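Local coordinates for C24 protein (Bizionia argentinensis JUB59, PDB 6OV6), which probably forms the receptor-binding tip of the long tail fiber of a temperate bacteriophage, probably as a trimer, and binds metal ions, at the interface of chains A and B. Sequence-based numbering; all coordinates share one arbitrary frame. Chains: chain A/B, C24 protein.

The interface of chains A and B. Residues chain A 161-162; chain B 167-170, 175.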
# COMPACT_ATOMS: atom_id res chain seq x y z
N LYS A 161 -11.59 1.19 -5.32
CA LYS A 161 -11.54 -0.03 -6.12
C LYS A 161 -10.32 -0.05 -7.02
O LYS A 161 -10.04 0.94 -7.70
CB LYS A 161 -12.83 -0.15 -6.98
CG LYS A 161 -14.11 -0.35 -6.16
CD LYS A 161 -15.34 -0.56 -7.10
CE LYS A 161 -15.73 0.71 -7.84
NZ LYS A 161 -16.87 0.48 -8.77
N GLY A 162 -9.56 -1.14 -6.95
CA GLY A 162 -8.34 -1.32 -7.73
C GLY A 162 -7.16 -0.45 -7.34
O GLY A 162 -6.15 -0.41 -8.06
N GLY B 167 -7.21 -2.59 -3.57
CA GLY B 167 -8.66 -2.58 -3.41
C GLY B 167 -9.39 -3.50 -4.35
O GLY B 167 -9.16 -3.48 -5.56
N TYR B 168 -10.26 -4.34 -3.78
CA TYR B 168 -11.19 -5.21 -4.50
C TYR B 168 -11.96 -4.36 -5.50
O TYR B 168 -12.35 -3.24 -5.19
CB TYR B 168 -12.15 -5.88 -3.48
CG TYR B 168 -13.40 -6.48 -4.09
CD1 TYR B 168 -13.36 -7.72 -4.74
CD2 TYR B 168 -14.63 -5.82 -4.00
CE1 TYR B 168 -14.52 -8.27 -5.30
CE2 TYR B 168 -15.79 -6.38 -4.55
CZ TYR B 168 -15.72 -7.59 -5.21
OH TYR B 168 -16.86 -8.13 -5.76
N ASP B 169 -12.16 -4.90 -6.70
CA ASP B 169 -12.87 -4.19 -7.78
C ASP B 169 -13.68 -5.24 -8.52
O ASP B 169 -13.07 -6.11 -9.16
CB ASP B 169 -11.89 -3.44 -8.72
CG ASP B 169 -12.56 -2.73 -9.91
OD1 ASP B 169 -13.79 -2.92 -10.11
OD2 ASP B 169 -11.88 -1.97 -10.60
N PRO B 170 -15.02 -5.25 -8.38
CA PRO B 170 -15.81 -6.31 -9.04
C PRO B 170 -15.68 -6.33 -10.57
O PRO B 170 -15.95 -7.36 -11.17
CB PRO B 170 -17.25 -6.03 -8.60
CG PRO B 170 -17.28 -4.60 -8.19
CD PRO B 170 -15.89 -4.31 -7.64
N TYR B 175 -8.58 -8.01 -9.71
CA TYR B 175 -8.99 -7.74 -8.33
C TYR B 175 -10.44 -8.10 -7.99
O TYR B 175 -10.97 -7.56 -7.02
CB TYR B 175 -8.79 -6.23 -8.04
CG TYR B 175 -7.49 -5.64 -8.57
CD1 TYR B 175 -6.25 -6.21 -8.23
CD2 TYR B 175 -7.49 -4.47 -9.32
CE1 TYR B 175 -5.06 -5.65 -8.68
CE2 TYR B 175 -6.30 -3.91 -9.78
CZ TYR B 175 -5.08 -4.49 -9.43
OH TYR B 175 -3.88 -3.97 -9.83
O HOH W 1 -15.42 -0.70 -10.95
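A:Lys161 lies across the B:Tyr168 to B:Pro170 loop of chain B, in an interface between two of the three copies of the assembly, probably a trimeric fiber tip. Its CA is already close to the backbone carbonyl oxygen of B:Tyr168; from CB outward, the side chain first packs against B:Asp169, A:Lys161 CB to B:Asp169 CB 3.8 Å. CG, turned anti to the carbonyl carbon (chi1 -66°), lies beside the B:Tyr168 oxygen, A:Lys161 CG 3.5 Å from B:Tyr168 O. A:Lys161 CD then meets the ring carbon CD of B:Pro170 at 3.8 Å, the lysine chain crossing both the proline and the aspartate at about a right angle. The bend at chi3 (-70°) turns the terminal amine nitrogen so that it reaches water 1 and does not touch the carboxylate: A:Lys161 NZ lies 4.8 Å from B:Asp169 OD1. Water 1 bridges that gap, 2.9 Å from A:Lys161 NZ, and also bonds B:Asp169 OD1, so any attraction between the two groups, if both are charged, is probably relayed through water rather than made by direct contact. Next along chain A, the backbone N of A:Gly162 donates to the carbonyl of B:Gly167, the last residue of strand 164-167, with A:Gly162 N to B:Gly167 O 2.8 Å; the donor stands well above the carbonyl plane and the bond is bent. A:Gly162 CA sits above the ring plane of B:Tyr175, beyond its rim, 3.6 Å from B:Tyr175 CD2, while B:Tyr175 CE2 lies 3.9 Å from A:Gly162 O.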